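Local structure of FLAP endonuclease-1 protein (Methanocaldococcus jannaschii, 1A76) at residues V24-M29 and I73-V78; R48-E53 and E293-Y298; T55-G60 and E133-L138; D165-V170 and R183-L188. The protein cuts 5' flaps and trims 5' ends of DNA in a structure-specific way during replication and repair, with magnesium as cofactor. One frame throughout, in Å; residues are numbered along the deposited sequence.

Interactions 1 and 4 lie in the buried central sheet. Their strands 23-27 and 168-170 are neighbours in it, joined by probable backbone bonds between Ala25 and both Ala168 and Val170. Interaction 1 is mostly parallel backbone pairing with apolar side chains. Interaction 4 adds an arginine stacked on a tryptophan where the sheet nears the surface. Interaction 3 is also buried, but it joins two helices mainly through side chains. Interaction 2 is the most peripheral, about 25 Å between its centre and that of the chain. It brings two polar loops together, partly through water. Interactions 2 and 3 touch where Asn294 and Asn49 meet Thr55.

Interaction 1. Residues V24-M29 and I73-V78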
loop_
_atom_site.group_PDB
_atom_site.type_symbol
_atom_site.label_atom_id
_atom_site.label_comp_id
_atom_site.label_asym_id
_atom_site.label_seq_id
_atom_site.Cartn_x
_atom_site.Cartn_y
_atom_site.Cartn_z
ATOM N N VAL A 24 6.872 -6.645 -9.990
ATOM C CA VAL A 24 6.614 -5.590 -9.001
ATOM C C VAL A 24 5.830 -6.103 -7.806
ATOM O O VAL A 24 5.021 -7.017 -7.933
ATOM C CB VAL A 24 5.780 -4.407 -9.588
ATOM C CG1 VAL A 24 6.651 -3.539 -10.491
ATOM C CG2 VAL A 24 4.545 -4.944 -10.360
ATOM N N ALA A 25 6.075 -5.509 -6.643
ATOM C CA ALA A 25 5.329 -5.868 -5.446
ATOM C C ALA A 25 4.331 -4.723 -5.283
ATOM O O ALA A 25 4.723 -3.566 -5.152
ATOM C CB ALA A 25 6.254 -5.953 -4.232
ATOM N N ILE A 26 3.045 -5.036 -5.330
ATOM C CA ILE A 26 2.032 -4.001 -5.193
ATOM C C ILE A 26 1.602 -3.761 -3.749
ATOM O O ILE A 26 1.245 -4.698 -3.042
ATOM C CB ILE A 26 0.759 -4.336 -5.989
ATOM C CG1 ILE A 26 1.065 -4.383 -7.484
ATOM C CG2 ILE A 26 -0.309 -3.262 -5.722
ATOM C CD1 ILE A 26 -0.025 -5.010 -8.294
ATOM N N ASP A 27 1.638 -2.502 -3.315
ATOM C CA ASP A 27 1.181 -2.167 -1.973
ATOM C C ASP A 27 -0.345 -2.307 -2.050
ATOM O O ASP A 27 -1.046 -1.399 -2.515
ATOM C CB ASP A 27 1.557 -0.733 -1.608
ATOM C CG ASP A 27 1.080 -0.350 -0.218
ATOM O OD1 ASP A 27 0.038 -0.877 0.232
ATOM O OD2 ASP A 27 1.747 0.477 0.425
ATOM N N GLY A 28 -0.829 -3.464 -1.610
ATOM C CA GLY A 28 -2.242 -3.789 -1.652
ATOM C C GLY A 28 -3.240 -2.810 -1.076
ATOM O O GLY A 28 -4.172 -2.410 -1.760
ATOM N N MET A 29 -3.067 -2.429 0.182
ATOM C CA MET A 29 -4.007 -1.503 0.798
ATOM C C MET A 29 -3.954 -0.151 0.125
ATOM O O MET A 29 -4.974 0.495 -0.035
ATOM C CB MET A 29 -3.731 -1.370 2.292
ATOM C CG MET A 29 -3.958 -2.674 3.034
ATOM S SD MET A 29 -5.692 -3.164 3.020
ATOM C CE MET A 29 -5.650 -4.387 1.761
ATOM N N ILE A 73 4.083 -7.026 -17.126
ATOM C CA ILE A 73 4.445 -6.586 -15.780
ATOM C C ILE A 73 3.827 -7.630 -14.876
ATOM O O ILE A 73 2.595 -7.745 -14.801
ATOM C CB ILE A 73 3.855 -5.224 -15.411
ATOM C CG1 ILE A 73 4.610 -4.114 -16.142
ATOM C CG2 ILE A 73 3.963 -5.012 -13.894
ATOM C CD1 ILE A 73 3.787 -2.871 -16.388
ATOM N N THR A 74 4.678 -8.408 -14.214
ATOM C CA THR A 74 4.206 -9.462 -13.321
ATOM C C THR A 74 4.111 -8.942 -11.893
ATOM O O THR A 74 5.130 -8.675 -11.248
ATOM C CB THR A 74 5.153 -10.669 -13.364
ATOM O OG1 THR A 74 5.109 -11.248 -14.670
ATOM C CG2 THR A 74 4.745 -11.708 -12.345
ATOM N N PRO A 75 2.879 -8.778 -11.385
ATOM C CA PRO A 75 2.714 -8.279 -10.026
ATOM C C PRO A 75 2.462 -9.344 -8.963
ATOM O O PRO A 75 1.965 -10.449 -9.236
ATOM C CB PRO A 75 1.516 -7.348 -10.160
ATOM C CG PRO A 75 0.641 -8.061 -11.210
ATOM C CD PRO A 75 1.566 -8.963 -12.034
ATOM N N ILE A 76 2.839 -8.999 -7.742
ATOM C CA ILE A 76 2.592 -9.849 -6.601
ATOM C C ILE A 76 1.961 -8.854 -5.632
ATOM O O ILE A 76 2.525 -7.789 -5.366
ATOM C CB ILE A 76 3.893 -10.466 -6.014
ATOM C CG1 ILE A 76 3.545 -11.255 -4.751
ATOM C CG2 ILE A 76 4.927 -9.376 -5.732
ATOM C CD1 ILE A 76 4.331 -12.541 -4.578
ATOM N N TRP A 77 0.773 -9.188 -5.137
ATOM C CA TRP A 77 0.055 -8.314 -4.227
ATOM C C TRP A 77 0.490 -8.513 -2.779
ATOM O O TRP A 77 0.625 -9.640 -2.298
ATOM C CB TRP A 77 -1.455 -8.555 -4.368
ATOM C CG TRP A 77 -2.022 -7.952 -5.613
ATOM C CD1 TRP A 77 -1.830 -8.383 -6.900
ATOM C CD2 TRP A 77 -2.851 -6.787 -5.699
ATOM N NE1 TRP A 77 -2.488 -7.555 -7.773
ATOM C CE2 TRP A 77 -3.124 -6.569 -7.066
ATOM C CE3 TRP A 77 -3.391 -5.903 -4.751
ATOM C CZ2 TRP A 77 -3.916 -5.501 -7.515
ATOM C CZ3 TRP A 77 -4.173 -4.843 -5.193
ATOM C CH2 TRP A 77 -4.431 -4.652 -6.566
ATOM N N VAL A 78 0.716 -7.406 -2.086
ATOM C CA VAL A 78 1.133 -7.462 -0.696
ATOM C C VAL A 78 0.107 -6.799 0.205
ATOM O O VAL A 78 -0.195 -5.605 0.073
ATOM C CB VAL A 78 2.498 -6.781 -0.496
ATOM C CG1 VAL A 78 3.018 -7.075 0.888
ATOM C CG2 VAL A 78 3.484 -7.279 -1.523
HETATM O O HOH W 1 -0.825 -3.792 1.905
#
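Val24 to Gly28 and Thr74 to Val78 exchange five backbone hydrogen bonds in the pattern of neighbouring parallel strands. Val24 N gives to Thr74 O at 3.0 Å. Val24 O takes Ile76 N, and Ile26 N gives to Ile76 O at 2.8 Å. Ile26 O accepts Val78 N at 2.9 Å. Gly28 N, already in the helix, gives to Val78 O at 2.8 Å. A water probably links the same oxygen to Met29 N. On the other side, Ala25 bonds to Ala168 and Val170, and Asp27 to Val170, in strand 168-170. Asp27 OD1 accepts Asn30 N and so caps helix 28-38. This aspartate is a predicted magnesium ligand, and its side chain lies about 4 Å from a bound manganese ion.

Among the side chains, Ile26 CD1 sits over one face of the Trp77 indole, 3.8 Å from the centre of the five-membered ring. It also presses on Pro75 CB at 3.4 Å, a tight fit. Trp77 CE3 lies 3.9 Å from Gly28 CA. Trp77 NE1 has a weak hydrogen bond to Thr65 OG1. An alanine at Trp77 would probably leave Ile26 CD1 without the ring face it rests on and open a gap beside Gly28 CA. Helices 28-38 and 56-70 cover the face with Ile26 and Trp77, while helix 153-162 packs on the face with Ala25 and Ile76.

Interaction 2. Residues R48-E53 and E293-Y298; sequences RNRKGE and ENDFNY
The Asp295 carboxylate stands almost perpendicular to the Asn49 amide, with planes 88° apart. Asp295 OD1 lies 4.4 Å from Arg50 NE and well out of the guanidinium plane. No N-H points at it, and any attraction is probably only between the charges. The Arg50 guanidinium is turned 50° from the Asp295 carboxylate. At the edge of the Arg48 guanidinium, in its plane, lies Gly52 O, which accepts from Arg48 NH1 at 2.9 Å. The amides of Asn49 and Asn294 are closer to parallel, at 22°.

The direct bond runs from Arg50 N to Asp295 OD2. It is almost straight, but its modelled length of 2.4 Å is doubtfully short. Asn294 ND2 is held by Phe289 O. Water completes the join: one molecule gives to Glu53 OE1 at 3.1 Å and, more weakly, to Glu293 O.

The contact joins the loop before helix 56-70 to the loop between helices 283-292 and 298-315. Asn297 N-caps the last of these through Arg300 N. Residues Asn49 to Gly52 form a type I turn. Gly52 N bonds Asn49 O at 2.9 Å and Asn49 N bonds Glu53 O at 2.9 Å, the pattern of a type I turn with a G1 beta bulge.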
loop_
_atom_site.group_PDB
_atom_site.type_symbol
_atom_site.label_atom_id
_atom_site.label_comp_id
_atom_site.label_asym_id
_atom_site.label_seq_id
_atom_site.Cartn_x
_atom_site.Cartn_y
_atom_site.Cartn_z
ATOM N N ARG A 48 -21.154 0.062 -7.277
ATOM C CA ARG A 48 -21.851 -0.883 -6.415
ATOM C C ARG A 48 -22.638 -1.907 -7.222
ATOM O O ARG A 48 -23.024 -1.646 -8.361
ATOM C CB ARG A 48 -22.828 -0.160 -5.474
ATOM C CG ARG A 48 -22.361 1.178 -4.908
ATOM C CD ARG A 48 -23.467 1.744 -4.008
ATOM N NE ARG A 48 -23.029 2.865 -3.179
ATOM C CZ ARG A 48 -22.737 2.768 -1.886
ATOM N NH1 ARG A 48 -22.830 1.594 -1.270
ATOM N NH2 ARG A 48 -22.346 3.845 -1.211
ATOM N N ASN A 49 -22.877 -3.072 -6.630
ATOM C CA ASN A 49 -23.662 -4.095 -7.293
ATOM C C ASN A 49 -25.143 -3.842 -6.971
ATOM O O ASN A 49 -25.496 -2.873 -6.280
ATOM C CB ASN A 49 -23.231 -5.504 -6.854
ATOM C CG ASN A 49 -23.306 -5.721 -5.344
ATOM O OD1 ASN A 49 -22.594 -6.567 -4.800
ATOM N ND2 ASN A 49 -24.167 -4.969 -4.665
ATOM N N ARG A 50 -26.007 -4.712 -7.468
ATOM C CA ARG A 50 -27.445 -4.561 -7.273
ATOM C C ARG A 50 -27.946 -4.683 -5.846
ATOM O O ARG A 50 -29.119 -4.431 -5.588
ATOM C CB ARG A 50 -28.179 -5.556 -8.161
ATOM C CG ARG A 50 -27.795 -5.413 -9.606
ATOM C CD ARG A 50 -28.780 -4.571 -10.358
ATOM N NE ARG A 50 -29.457 -5.384 -11.359
ATOM C CZ ARG A 50 -29.806 -4.961 -12.567
ATOM N NH1 ARG A 50 -29.546 -3.721 -12.943
ATOM N NH2 ARG A 50 -30.418 -5.790 -13.396
ATOM N N LYS A 51 -27.066 -5.067 -4.929
ATOM C CA LYS A 51 -27.422 -5.201 -3.521
ATOM C C LYS A 51 -26.903 -3.982 -2.767
ATOM O O LYS A 51 -27.017 -3.896 -1.548
ATOM C CB LYS A 51 -26.810 -6.474 -2.940
ATOM C CG LYS A 51 -27.248 -7.738 -3.652
ATOM C CD LYS A 51 -28.445 -8.374 -2.960
ATOM C CE LYS A 51 -29.713 -7.564 -3.190
ATOM N NZ LYS A 51 -30.401 -7.250 -1.906
ATOM N N GLY A 52 -26.325 -3.045 -3.510
ATOM C CA GLY A 52 -25.806 -1.831 -2.912
ATOM C C GLY A 52 -24.434 -1.949 -2.282
ATOM O O GLY A 52 -24.001 -1.015 -1.603
ATOM N N GLU A 53 -23.754 -3.078 -2.496
ATOM C CA GLU A 53 -22.413 -3.289 -1.934
ATOM C C GLU A 53 -21.370 -2.683 -2.862
ATOM O O GLU A 53 -21.485 -2.785 -4.080
ATOM C CB GLU A 53 -22.117 -4.779 -1.753
ATOM C CG GLU A 53 -22.915 -5.450 -0.649
ATOM C CD GLU A 53 -22.802 -6.964 -0.684
ATOM O OE1 GLU A 53 -22.893 -7.553 -1.783
ATOM O OE2 GLU A 53 -22.619 -7.565 0.394
ATOM N N GLU A 293 -22.480 -12.631 -8.678
ATOM C CA GLU A 293 -22.587 -12.018 -7.374
ATOM C C GLU A 293 -22.314 -10.522 -7.284
ATOM O O GLU A 293 -22.796 -9.857 -6.356
ATOM C CB GLU A 293 -21.676 -12.755 -6.415
ATOM C CG GLU A 293 -21.925 -14.234 -6.392
ATOM C CD GLU A 293 -20.882 -14.966 -5.601
ATOM O OE1 GLU A 293 -19.880 -14.333 -5.213
ATOM O OE2 GLU A 293 -21.061 -16.173 -5.365
ATOM N N ASN A 294 -21.557 -9.975 -8.230
ATOM C CA ASN A 294 -21.263 -8.555 -8.134
ATOM C C ASN A 294 -21.638 -7.685 -9.320
ATOM O O ASN A 294 -21.144 -6.569 -9.481
ATOM C CB ASN A 294 -19.806 -8.386 -7.727
ATOM C CG ASN A 294 -19.615 -8.627 -6.239
ATOM O OD1 ASN A 294 -19.969 -7.779 -5.418
ATOM N ND2 ASN A 294 -19.088 -9.792 -5.883
ATOM N N ASP A 295 -22.530 -8.218 -10.145
ATOM C CA ASP A 295 -23.067 -7.505 -11.282
ATOM C C ASP A 295 -22.114 -6.900 -12.302
ATOM O O ASP A 295 -22.420 -5.863 -12.909
ATOM C CB ASP A 295 -24.021 -6.433 -10.760
ATOM C CG ASP A 295 -25.146 -7.023 -9.939
ATOM O OD1 ASP A 295 -25.895 -7.856 -10.485
ATOM O OD2 ASP A 295 -25.278 -6.668 -8.750
ATOM N N PHE A 296 -20.959 -7.514 -12.494
ATOM C CA PHE A 296 -20.047 -6.998 -13.501
ATOM C C PHE A 296 -20.672 -7.382 -14.846
ATOM O O PHE A 296 -21.516 -8.280 -14.911
ATOM C CB PHE A 296 -18.664 -7.643 -13.367
ATOM C CG PHE A 296 -17.739 -6.918 -12.414
ATOM C CD1 PHE A 296 -18.183 -6.512 -11.165
ATOM C CD2 PHE A 296 -16.415 -6.664 -12.764
ATOM C CE1 PHE A 296 -17.326 -5.864 -10.277
ATOM C CE2 PHE A 296 -15.554 -6.019 -11.885
ATOM C CZ PHE A 296 -16.007 -5.618 -10.641
ATOM N N ASN A 297 -20.278 -6.691 -15.908
ATOM C CA ASN A 297 -20.801 -6.991 -17.239
ATOM C C ASN A 297 -20.226 -8.331 -17.693
ATOM O O ASN A 297 -19.004 -8.512 -17.736
ATOM C CB ASN A 297 -20.407 -5.896 -18.226
ATOM C CG ASN A 297 -20.821 -6.225 -19.640
ATOM O OD1 ASN A 297 -19.998 -6.627 -20.456
ATOM N ND2 ASN A 297 -22.109 -6.064 -19.936
ATOM N N TYR A 298 -21.105 -9.269 -18.035
ATOM C CA TYR A 298 -20.664 -10.591 -18.444
ATOM C C TYR A 298 -19.685 -10.584 -19.595
ATOM O O TYR A 298 -18.598 -11.152 -19.496
ATOM C CB TYR A 298 -21.850 -11.480 -18.820
ATOM C CG TYR A 298 -21.394 -12.819 -19.346
ATOM C CD1 TYR A 298 -21.029 -13.842 -18.472
ATOM C CD2 TYR A 298 -21.236 -13.031 -20.714
ATOM C CE1 TYR A 298 -20.506 -15.043 -18.946
ATOM C CE2 TYR A 298 -20.717 -14.219 -21.201
ATOM C CZ TYR A 298 -20.349 -15.219 -20.316
ATOM O OH TYR A 298 -19.819 -16.382 -20.799
HETATM O O HOH W 2 -19.894 -7.478 -2.948
HETATM O O HOH W 3 -22.180 -10.238 -3.112
#

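Interaction 3. Residues T55-G60 and E133-L138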
loop_
_atom_site.group_PDB
_atom_site.type_symbol
_atom_site.label_atom_id
_atom_site.label_comp_id
_atom_site.label_asym_id
_atom_site.label_seq_id
_atom_site.Cartn_x
_atom_site.Cartn_y
_atom_site.Cartn_z
ATOM N N THR A 55 -18.286 -2.263 -5.092
ATOM C CA THR A 55 -17.463 -3.152 -5.926
ATOM C C THR A 55 -16.248 -2.459 -6.542
ATOM O O THR A 55 -15.497 -3.052 -7.313
ATOM C CB THR A 55 -18.314 -3.754 -7.060
ATOM O OG1 THR A 55 -18.864 -2.701 -7.856
ATOM C CG2 THR A 55 -19.461 -4.574 -6.483
ATOM N N SER A 56 -16.074 -1.192 -6.198
ATOM C CA SER A 56 -14.956 -0.385 -6.675
ATOM C C SER A 56 -13.600 -1.106 -6.616
ATOM O O SER A 56 -12.837 -1.091 -7.596
ATOM C CB SER A 56 -14.890 0.907 -5.843
ATOM O OG SER A 56 -15.587 1.951 -6.495
ATOM N N ALA A 57 -13.303 -1.730 -5.475
ATOM C CA ALA A 57 -12.030 -2.438 -5.284
ATOM C C ALA A 57 -11.869 -3.683 -6.163
ATOM O O ALA A 57 -10.791 -3.943 -6.698
ATOM C CB ALA A 57 -11.870 -2.830 -3.837
ATOM N N TYR A 58 -12.937 -4.464 -6.291
ATOM C CA TYR A 58 -12.891 -5.671 -7.102
ATOM C C TYR A 58 -12.610 -5.305 -8.576
ATOM O O TYR A 58 -11.874 -6.016 -9.282
ATOM C CB TYR A 58 -14.222 -6.441 -6.975
ATOM C CG TYR A 58 -14.732 -6.604 -5.542
ATOM C CD1 TYR A 58 -13.844 -6.683 -4.469
ATOM C CD2 TYR A 58 -16.101 -6.670 -5.267
ATOM C CE1 TYR A 58 -14.297 -6.818 -3.160
ATOM C CE2 TYR A 58 -16.567 -6.808 -3.960
ATOM C CZ TYR A 58 -15.656 -6.877 -2.911
ATOM O OH TYR A 58 -16.099 -6.963 -1.617
ATOM N N ASN A 59 -13.194 -4.193 -9.027
ATOM C CA ASN A 59 -13.012 -3.711 -10.399
ATOM C C ASN A 59 -11.535 -3.373 -10.671
ATOM O O ASN A 59 -10.974 -3.762 -11.688
ATOM C CB ASN A 59 -13.915 -2.473 -10.635
ATOM C CG ASN A 59 -13.783 -1.890 -12.035
ATOM O OD1 ASN A 59 -12.746 -1.334 -12.396
ATOM N ND2 ASN A 59 -14.843 -2.005 -12.827
ATOM N N GLY A 60 -10.900 -2.656 -9.753
ATOM C CA GLY A 60 -9.506 -2.306 -9.952
ATOM C C GLY A 60 -8.588 -3.517 -9.860
ATOM O O GLY A 60 -7.650 -3.653 -10.642
ATOM N N GLU A 133 -10.767 -9.171 2.323
ATOM C CA GLU A 133 -10.699 -10.624 2.204
ATOM C C GLU A 133 -11.233 -11.054 0.822
ATOM O O GLU A 133 -10.690 -11.967 0.205
ATOM C CB GLU A 133 -11.499 -11.284 3.331
ATOM C CG GLU A 133 -10.770 -11.407 4.700
ATOM C CD GLU A 133 -9.580 -10.459 4.891
ATOM O OE1 GLU A 133 -8.454 -10.805 4.472
ATOM O OE2 GLU A 133 -9.763 -9.368 5.479
ATOM N N ASN A 134 -12.279 -10.381 0.347
ATOM C CA ASN A 134 -12.889 -10.652 -0.962
ATOM C C ASN A 134 -11.902 -10.362 -2.105
ATOM O O ASN A 134 -11.906 -11.034 -3.137
ATOM C CB ASN A 134 -14.142 -9.790 -1.146
ATOM C CG ASN A 134 -15.386 -10.405 -0.511
ATOM O OD1 ASN A 134 -16.440 -9.757 -0.421
ATOM N ND2 ASN A 134 -15.278 -11.648 -0.078
ATOM N N CYS A 135 -11.058 -9.354 -1.911
ATOM C CA CYS A 135 -10.060 -8.994 -2.909
ATOM C C CYS A 135 -8.995 -10.087 -2.995
ATOM O O CYS A 135 -8.522 -10.424 -4.076
ATOM C CB CYS A 135 -9.412 -7.659 -2.541
ATOM S SG CYS A 135 -10.461 -6.234 -2.926
ATOM N N LYS A 136 -8.628 -10.643 -1.848
ATOM C CA LYS A 136 -7.634 -11.708 -1.808
ATOM C C LYS A 136 -8.209 -12.940 -2.497
ATOM O O LYS A 136 -7.508 -13.636 -3.220
ATOM C CB LYS A 136 -7.279 -12.050 -0.356
ATOM C CG LYS A 136 -6.611 -10.921 0.405
ATOM C CD LYS A 136 -6.419 -11.324 1.864
ATOM C CE LYS A 136 -5.366 -10.476 2.562
ATOM N NZ LYS A 136 -5.415 -10.671 4.051
ATOM N N TYR A 137 -9.487 -13.213 -2.257
ATOM C CA TYR A 137 -10.156 -14.364 -2.861
ATOM C C TYR A 137 -10.161 -14.207 -4.375
ATOM O O TYR A 137 -9.886 -15.151 -5.115
ATOM C CB TYR A 137 -11.597 -14.465 -2.355
ATOM C CG TYR A 137 -12.455 -15.502 -3.076
ATOM C CD1 TYR A 137 -12.074 -16.846 -3.112
ATOM C CD2 TYR A 137 -13.660 -15.140 -3.697
ATOM C CE1 TYR A 137 -12.873 -17.811 -3.746
ATOM C CE2 TYR A 137 -14.469 -16.106 -4.336
ATOM C CZ TYR A 137 -14.063 -17.434 -4.352
ATOM O OH TYR A 137 -14.842 -18.395 -4.961
ATOM N N LEU A 138 -10.479 -13.000 -4.831
ATOM C CA LEU A 138 -10.522 -12.717 -6.258
ATOM C C LEU A 138 -9.146 -12.952 -6.883
ATOM O O LEU A 138 -9.035 -13.507 -7.978
ATOM C CB LEU A 138 -10.979 -11.270 -6.494
ATOM C CG LEU A 138 -10.938 -10.738 -7.936
ATOM C CD1 LEU A 138 -11.828 -11.588 -8.830
ATOM C CD2 LEU A 138 -11.375 -9.270 -7.964
#
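Tyr58 reaches from helix 56-70 along the side of helix 129-142, meeting Leu138, Cys135 and Asn134 in turn. Its CB lies 4.1 Å from Leu138 CD2, a methyl that also rests near Tyr58 O. CG is anti to the carbonyl carbon (chi1 -47°), and the ring continues toward Cys135. CD1 then meets Cys135 SG at 3.7 Å. The sulfur sits at the ring edge, close to its plane, in a Cys sulfur-aromatic contact. Ala57 CB touches the same sulfur at 3.8 Å.

The two helices run nearly parallel here, with axes 9.8 Å apart and 25° between their directions. Helix 56-70 lies in the beta-alpha-beta connection from strand 23-27 to strand 74-79. Helix 129-142 leads to the next strand of that sheet, 146-148. The contact joins residues 55-60 of the N-domain to residues 133-138 of the I-domain.

Tyr58 CE1 packs on Asn134 CB at 3.6 Å. The ring and the Asn134 amide are turned 66° apart. At the tip, Tyr58 OH is 3.1 Å from Asn134 OD1. The ring also meets Phe289 of helix 283-292 edge-to-face. An alanine at Tyr58 would probably open a gap beside Cys135 and Asn134 and leave Phe289 without this partner.

Interaction 4. Residues D165-V170 and R183-L188; sequences DVWAVV and RVVRNL
Arg183 lays its guanidinium flat on the Trp167 indole, with the planes 8° apart, although the two side chains cross at about a right angle. The stack lies beside two parallel strands, 168-170 and 183-186, in the mixed central sheet, which N-domain and I-domain strands build together. It is an off-centre cation-pi contact, with Arg183 CZ 4.0 Å from the centre of the five-membered ring. Trp167 NE1 lies over the middle of the guanidinium, 3.4 Å above its plane. Arg183 CD covers the six-membered ring at 3.7 Å from its centre, a CH-pi contact. A bend at chi3 (-132°) brings NE beside the indole. Arg183 NH1 gives to a lone pair of Trp167 O at 2.8 Å. Lys22 adds a second cation-pi contact.

Beyond the stack, Val169 N gives to Arg183 O at 3.1 Å, and Val185 N to Val169 O at 2.9 Å. Val170 and Leu188 cross at about a right angle, with Val170 CG2 3.8 Å from Leu188 CD1.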
loop_
_atom_site.group_PDB
_atom_site.type_symbol
_atom_site.label_atom_id
_atom_site.label_comp_id
_atom_site.label_asym_id
_atom_site.label_seq_id
_atom_site.Cartn_x
_atom_site.Cartn_y
_atom_site.Cartn_z
ATOM N N ASP A 165 13.769 -9.679 -5.554
ATOM C CA ASP A 165 12.719 -10.582 -5.998
ATOM C C ASP A 165 11.782 -9.839 -6.951
ATOM O O ASP A 165 11.147 -10.443 -7.821
ATOM C CB ASP A 165 11.953 -11.125 -4.794
ATOM C CG ASP A 165 12.692 -12.258 -4.104
ATOM O OD1 ASP A 165 13.749 -12.696 -4.621
ATOM O OD2 ASP A 165 12.219 -12.707 -3.046
ATOM N N VAL A 166 11.694 -8.522 -6.769
ATOM C CA VAL A 166 10.876 -7.673 -7.628
ATOM C C VAL A 166 11.690 -6.419 -7.909
ATOM O O VAL A 166 12.566 -6.048 -7.124
ATOM C CB VAL A 166 9.537 -7.265 -6.955
ATOM C CG1 VAL A 166 8.651 -8.484 -6.786
ATOM C CG2 VAL A 166 9.808 -6.584 -5.613
ATOM N N TRP A 167 11.384 -5.761 -9.022
ATOM C CA TRP A 167 12.101 -4.562 -9.437
ATOM C C TRP A 167 11.719 -3.301 -8.660
ATOM O O TRP A 167 12.552 -2.418 -8.437
ATOM C CB TRP A 167 11.850 -4.328 -10.918
ATOM C CG TRP A 167 12.720 -3.278 -11.523
ATOM C CD1 TRP A 167 14.079 -3.323 -11.688
ATOM C CD2 TRP A 167 12.287 -2.041 -12.090
ATOM N NE1 TRP A 167 14.518 -2.183 -12.328
ATOM C CE2 TRP A 167 13.437 -1.381 -12.587
ATOM C CE3 TRP A 167 11.036 -1.422 -12.229
ATOM C CZ2 TRP A 167 13.370 -0.137 -13.212
ATOM C CZ3 TRP A 167 10.976 -0.189 -12.847
ATOM C CH2 TRP A 167 12.137 0.442 -13.333
ATOM N N ALA A 168 10.456 -3.218 -8.257
ATOM C CA ALA A 168 9.984 -2.054 -7.535
ATOM C C ALA A 168 8.697 -2.305 -6.772
ATOM O O ALA A 168 8.037 -3.354 -6.920
ATOM C CB ALA A 168 9.776 -0.884 -8.515
ATOM N N VAL A 169 8.354 -1.319 -5.952
ATOM C CA VAL A 169 7.126 -1.354 -5.176
ATOM C C VAL A 169 6.156 -0.420 -5.902
ATOM O O VAL A 169 6.513 0.699 -6.273
ATOM C CB VAL A 169 7.368 -0.834 -3.731
ATOM C CG1 VAL A 169 6.036 -0.577 -3.023
ATOM C CG2 VAL A 169 8.220 -1.841 -2.957
ATOM N N VAL A 170 4.946 -0.896 -6.146
ATOM C CA VAL A 170 3.935 -0.077 -6.791
ATOM C C VAL A 170 3.072 0.543 -5.690
ATOM O O VAL A 170 2.530 -0.159 -4.833
ATOM C CB VAL A 170 3.072 -0.918 -7.742
ATOM C CG1 VAL A 170 1.850 -0.118 -8.193
ATOM C CG2 VAL A 170 3.906 -1.346 -8.938
ATOM N N ARG A 183 13.374 1.084 -5.487
ATOM C CA ARG A 183 12.569 1.771 -6.483
ATOM C C ARG A 183 11.093 1.739 -6.142
ATOM O O ARG A 183 10.587 0.742 -5.639
ATOM C CB ARG A 183 12.750 1.114 -7.848
ATOM C CG ARG A 183 13.948 1.561 -8.642
ATOM C CD ARG A 183 14.105 0.678 -9.877
ATOM N NE ARG A 183 15.485 0.234 -10.007
ATOM C CZ ARG A 183 15.973 -0.877 -9.463
ATOM N NH1 ARG A 183 15.194 -1.684 -8.759
ATOM N NH2 ARG A 183 17.247 -1.186 -9.641
ATOM N N VAL A 184 10.411 2.836 -6.452
ATOM C CA VAL A 184 8.977 2.959 -6.246
ATOM C C VAL A 184 8.426 3.464 -7.580
ATOM O O VAL A 184 9.062 4.281 -8.249
ATOM C CB VAL A 184 8.627 4.000 -5.140
ATOM C CG1 VAL A 184 7.142 4.360 -5.215
ATOM C CG2 VAL A 184 8.971 3.431 -3.765
ATOM N N VAL A 185 7.274 2.946 -7.989
ATOM C CA VAL A 185 6.656 3.414 -9.224
ATOM C C VAL A 185 5.227 3.813 -8.892
ATOM O O VAL A 185 4.453 3.000 -8.389
ATOM C CB VAL A 185 6.630 2.338 -10.313
ATOM C CG1 VAL A 185 5.991 2.922 -11.576
ATOM C CG2 VAL A 185 8.037 1.836 -10.602
ATOM N N ARG A 186 4.903 5.076 -9.152
ATOM C CA ARG A 186 3.580 5.622 -8.886
ATOM C C ARG A 186 2.779 5.772 -10.174
ATOM O O ARG A 186 3.332 5.665 -11.276
ATOM C CB ARG A 186 3.706 6.978 -8.205
ATOM C CG ARG A 186 4.631 6.979 -6.983
ATOM C CD ARG A 186 4.306 8.175 -6.110
ATOM N NE ARG A 186 4.128 9.334 -6.966
ATOM C CZ ARG A 186 3.039 10.088 -7.036
ATOM N NH1 ARG A 186 1.982 9.833 -6.289
ATOM N NH2 ARG A 186 3.012 11.091 -7.898
ATOM N N ASN A 187 1.474 5.999 -10.010
ATOM C CA ASN A 187 0.525 6.170 -11.113
ATOM C C ASN A 187 0.285 4.997 -12.040
ATOM O O ASN A 187 0.169 5.175 -13.258
ATOM C CB ASN A 187 0.891 7.393 -11.945
ATOM C CG ASN A 187 0.948 8.637 -11.110
ATOM O OD1 ASN A 187 0.183 8.779 -10.162
ATOM N ND2 ASN A 187 1.860 9.536 -11.437
ATOM N N LEU A 188 0.217 3.799 -11.469
ATOM C CA LEU A 188 -0.099 2.609 -12.249
ATOM C C LEU A 188 -1.515 2.220 -11.811
ATOM O O LEU A 188 -2.333 1.822 -12.638
ATOM C CB LEU A 188 0.885 1.459 -11.969
ATOM C CG LEU A 188 2.270 1.533 -12.623
ATOM C CD1 LEU A 188 3.071 0.269 -12.298
ATOM C CD2 LEU A 188 2.134 1.685 -14.148
#